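Local coordinates for 3-HSA hydroxylase, oxygenase (Rhodococcus sp., PDB 2RFQ), which catalyses the FMNH2-dependent ortho-hydroxylation of the secosteroid phenol 3-HSA to the catechol 3,4-DHSA during cholesterol catabolism, as the oxygenase of a two-component monooxygenase, at the interface of chains A and B. Residues are numbered along the deposited sequence; one frame, centred on the assembly and turned at random. Chains: chain A/B, 3-HSA hydroxylase, oxygenase.

Contact 1: the interface of chains A and B. Residues chain A 324, 377, 380; chain B 253, 280, 283-284, 287.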
loop_
_atom_site.group_PDB
_atom_site.type_symbol
_atom_site.label_atom_id
_atom_site.label_comp_id
_atom_site.label_asym_id
_atom_site.label_seq_id
_atom_site.Cartn_x
_atom_site.Cartn_y
_atom_site.Cartn_z
ATOM N N ARG A 324 7.167 -12.365 -14.076
ATOM C CA ARG A 324 7.119 -11.615 -12.808
ATOM C C ARG A 324 6.900 -10.123 -13.049
ATOM O O ARG A 324 6.000 -9.522 -12.490
ATOM C CB ARG A 324 8.418 -11.843 -12.030
ATOM C CG ARG A 324 8.538 -10.980 -10.762
ATOM C CD ARG A 324 9.992 -10.936 -10.232
ATOM N NE ARG A 324 10.812 -10.112 -11.104
ATOM C CZ ARG A 324 12.144 -10.071 -11.092
ATOM N NH1 ARG A 324 12.864 -10.829 -10.234
ATOM N NH2 ARG A 324 12.771 -9.245 -11.925
ATOM N N TYR A 377 3.672 -14.692 -9.921
ATOM C CA TYR A 377 4.509 -14.508 -8.720
ATOM C C TYR A 377 4.807 -15.832 -8.038
ATOM O O TYR A 377 5.961 -16.101 -7.662
ATOM C CB TYR A 377 3.846 -13.572 -7.708
ATOM C CG TYR A 377 3.673 -12.138 -8.147
ATOM C CD1 TYR A 377 4.474 -11.573 -9.152
ATOM C CD2 TYR A 377 2.726 -11.341 -7.526
ATOM C CE1 TYR A 377 4.309 -10.216 -9.551
ATOM C CE2 TYR A 377 2.558 -9.980 -7.890
ATOM C CZ TYR A 377 3.342 -9.438 -8.914
ATOM O OH TYR A 377 3.181 -8.112 -9.306
ATOM N N TYR A 380 7.310 -17.719 -10.178
ATOM C CA TYR A 380 8.644 -17.140 -10.013
ATOM C C TYR A 380 9.265 -17.621 -8.696
ATOM O O TYR A 380 10.425 -18.068 -8.666
ATOM C CB TYR A 380 8.574 -15.610 -10.030
ATOM C CG TYR A 380 9.916 -15.003 -9.702
ATOM C CD1 TYR A 380 10.890 -14.847 -10.693
ATOM C CD2 TYR A 380 10.227 -14.626 -8.394
ATOM C CE1 TYR A 380 12.125 -14.307 -10.384
ATOM C CE2 TYR A 380 11.458 -14.115 -8.080
ATOM C CZ TYR A 380 12.396 -13.941 -9.069
ATOM O OH TYR A 380 13.628 -13.410 -8.730
ATOM N N TYR B 253 17.916 -9.922 -0.216
ATOM C CA TYR B 253 17.203 -10.869 -1.068
ATOM C C TYR B 253 17.975 -12.198 -1.209
ATOM O O TYR B 253 17.405 -13.283 -1.010
ATOM C CB TYR B 253 16.948 -10.262 -2.458
ATOM C CG TYR B 253 16.197 -11.209 -3.352
ATOM C CD1 TYR B 253 14.797 -11.268 -3.305
ATOM C CD2 TYR B 253 16.879 -12.061 -4.232
ATOM C CE1 TYR B 253 14.097 -12.158 -4.109
ATOM C CE2 TYR B 253 16.173 -12.952 -5.061
ATOM C CZ TYR B 253 14.783 -12.984 -4.980
ATOM O OH TYR B 253 14.093 -13.862 -5.791
ATOM N N LYS B 280 6.376 -17.249 -1.598
ATOM C CA LYS B 280 6.759 -17.113 -3.014
ATOM C C LYS B 280 6.370 -15.762 -3.588
ATOM O O LYS B 280 7.161 -15.121 -4.315
ATOM C CB LYS B 280 6.156 -18.239 -3.845
ATOM C CG LYS B 280 6.694 -19.616 -3.460
ATOM C CD LYS B 280 5.869 -20.693 -4.149
ATOM C CE LYS B 280 6.393 -22.093 -3.809
ATOM N NZ LYS B 280 5.582 -23.076 -4.582
ATOM N N ILE B 283 8.704 -12.934 -2.340
ATOM C CA ILE B 283 9.983 -12.877 -3.044
ATOM C C ILE B 283 9.835 -12.387 -4.478
ATOM O O ILE B 283 10.717 -11.689 -4.966
ATOM C CB ILE B 283 10.868 -14.157 -2.927
ATOM C CG1 ILE B 283 10.165 -15.393 -3.478
ATOM C CG2 ILE B 283 11.388 -14.344 -1.490
ATOM C CD1 ILE B 283 11.139 -16.543 -3.715
ATOM N N ALA B 284 8.722 -12.697 -5.146
ATOM C CA ALA B 284 8.453 -12.108 -6.466
ATOM C C ALA B 284 8.349 -10.586 -6.401
ATOM O O ALA B 284 8.954 -9.860 -7.212
ATOM C CB ALA B 284 7.161 -12.705 -7.064
ATOM N N SER B 287 11.904 -9.014 -5.368
ATOM C CA SER B 287 12.920 -9.060 -6.440
ATOM C C SER B 287 12.546 -8.091 -7.574
ATOM O O SER B 287 13.415 -7.387 -8.116
ATOM C CB SER B 287 13.091 -10.476 -6.972
ATOM O OG SER B 287 11.872 -10.971 -7.464
#

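Contact 2: the interface of chains A and B. Residues chain A 284-285, 288-289; chain B 328, 377.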
loop_
_atom_site.group_PDB
_atom_site.type_symbol
_atom_site.label_atom_id
_atom_site.label_comp_id
_atom_site.label_asym_id
_atom_site.label_seq_id
_atom_site.Cartn_x
_atom_site.Cartn_y
_atom_site.Cartn_z
ATOM N N ALA A 284 4.364 12.548 -9.175
ATOM C CA ALA A 284 5.701 11.966 -9.095
ATOM C C ALA A 284 5.614 10.450 -8.963
ATOM O O ALA A 284 6.329 9.715 -9.649
ATOM C CB ALA A 284 6.486 12.565 -7.930
ATOM N N GLU A 285 4.752 9.979 -8.062
ATOM C CA GLU A 285 4.594 8.530 -7.868
ATOM C C GLU A 285 4.147 7.835 -9.153
ATOM O O GLU A 285 4.743 6.828 -9.571
ATOM C CB GLU A 285 3.572 8.243 -6.769
ATOM C CG GLU A 285 4.027 8.720 -5.389
ATOM C CD GLU A 285 2.896 8.614 -4.383
ATOM O OE1 GLU A 285 1.716 8.727 -4.799
ATOM O OE2 GLU A 285 3.192 8.399 -3.194
ATOM N N SER A 288 6.754 7.860 -11.994
ATOM C CA SER A 288 7.893 6.971 -11.729
ATOM C C SER A 288 7.501 5.520 -11.897
ATOM O O SER A 288 8.251 4.722 -12.454
ATOM C CB SER A 288 8.454 7.215 -10.330
ATOM O OG SER A 288 9.541 6.327 -10.070
ATOM N N ASP A 289 6.324 5.176 -11.409
ATOM C CA ASP A 289 5.880 3.764 -11.455
ATOM C C ASP A 289 5.524 3.313 -12.869
ATOM O O ASP A 289 5.780 2.157 -13.239
ATOM C CB ASP A 289 4.735 3.534 -10.483
ATOM C CG ASP A 289 5.170 3.698 -9.034
ATOM O OD1 ASP A 289 6.407 3.687 -8.769
ATOM O OD2 ASP A 289 4.280 3.809 -8.160
ATOM N N ARG B 328 12.757 7.348 -4.871
ATOM C CA ARG B 328 11.840 6.202 -4.977
ATOM C C ARG B 328 12.600 4.875 -4.952
ATOM O O ARG B 328 12.085 3.878 -4.416
ATOM C CB ARG B 328 10.973 6.296 -6.232
ATOM C CG ARG B 328 9.667 5.439 -6.102
ATOM C CD ARG B 328 8.520 6.078 -6.911
ATOM N NE ARG B 328 7.236 5.379 -6.763
ATOM C CZ ARG B 328 6.416 5.550 -5.730
ATOM N NH1 ARG B 328 6.755 6.351 -4.698
ATOM N NH2 ARG B 328 5.245 4.914 -5.714
ATOM N N TYR B 377 9.709 14.570 -4.802
ATOM C CA TYR B 377 8.410 14.407 -5.482
ATOM C C TYR B 377 7.731 15.734 -5.719
ATOM O O TYR B 377 7.227 15.994 -6.826
ATOM C CB TYR B 377 7.493 13.475 -4.698
ATOM C CG TYR B 377 7.969 12.043 -4.554
ATOM C CD1 TYR B 377 8.863 11.466 -5.472
ATOM C CD2 TYR B 377 7.425 11.223 -3.565
ATOM C CE1 TYR B 377 9.278 10.113 -5.344
ATOM C CE2 TYR B 377 7.821 9.877 -3.428
ATOM C CZ TYR B 377 8.754 9.346 -4.308
ATOM O OH TYR B 377 9.135 8.022 -4.168
HETATM O O HOH W 1 5.083 6.643 -2.592
#

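Contact 1: the interface of chains A and B
The methyl group of B:Ala284 packs against the root of A:Tyr377, its CB lying 3.5 Å from CB of the tyrosine and nearly as close to CG and CD1. On its other flank, ring carbon CD2 of A:Tyr380 stands 3.6 Å from CA of B:Ala284. Alanine suits this place because its short side chain lets two aromatic residues of helix 373-384 lie close to helix 277-309. Within chain A, CD of A:Arg324 sits 3.8 Å above the ring plane of A:Tyr380, over the centre, and probably helps steady the ring. With CG opposite the backbone N (chi1 173°), A:Tyr380 stretches toward B:Tyr253, which approaches from the opposite direction. Tyrosine suits both tasks, a ring for packing and a terminal hydroxyl for the rim, where its OH donates to OH of B:Tyr253 at 3.0 Å. Beside them B:Ser287 turns its hydroxyl back on its own helix, OG donating to the carbonyl O of B:Ile283 at 2.8 Å; the carbonyl O of B:Ala284 is a second, less well-aligned acceptor. The same OG receives a weak, bent hydrogen bond from NH1 of A:Arg324 (2.9 Å, 126° at H). A phenylalanine in place of A:Tyr380 would probably keep the packing on B:Ala284 but leave the hydroxyl of B:Tyr253 without this partner. The patch joins close helix packing to a polar rim, helping to hold two subunits of the homotetramer together.

Contact 2: the interface of chains A and B
B:Arg328 grips the carboxylate of A:Asp289 side-on, with two nitrogens each meeting a different oxygen. The salt bridge runs from NE to OD1 at 2.8 Å and is almost straight (176° at H), while NH2 donates to OD2 at 2.9 Å. Both oxygens are met on their syn sides, yet the fit is not flat: the carboxylate and guanidinium planes are turned 36° apart. Aspartate suits its place because its short carboxylate offers two oxygens to the two-pronged arginine, and arginine because its planar head can serve several acceptors at once. Its remaining terminal nitrogen, NH1, donates in the guanidinium plane to the phenol OH of B:Tyr377 at 3.0 Å. NH1 also meets O of water 1 almost straight on at 2.7 Å, and O of water 1 lies 2.7 Å from OE2 of A:Glu285. The glutamate therefore reaches the arginine through water, and its negative charge would probably add to the attraction. Its CB also lies over one face of the guanidinium, near the rim. Partners at its edge and over one face should limit how far the head can rotate.

A modest bend at chi2 (149°) helps carry CD past A:Ser288. There OG of the serine comes within 3.3 Å of CD, a small side chain letting the arginine pass close to the helix. B:Tyr377, whose hydroxyl positions the guanidinium, is itself held at the interface by its packing on A:Ala284. In the fold, all the chain A residues belong to the long helix 277-309, which meets helices 316-344 and 373-384 of chain B.

Contact 1 and contact 2 lie about 22 Å apart, measured between the centres of their C-alpha atoms, in one two-fold symmetric interface. Both set helix 277-309 of one subunit against helices 316-344 and 373-384 of the other, but contact 1 uses the chain B copy and contact 2 the chain A copy, so the distance separates two largely equivalent regions across the two-fold axis. The pairing of residues 284 and 377 occurs in both. Contact 1 adds helix 233-264 through its tyrosine, whereas contact 2 uses an overlapping stretch of helix 277-309 and adds its acidic residues. This repetition should help fix the subunits' relative orientation.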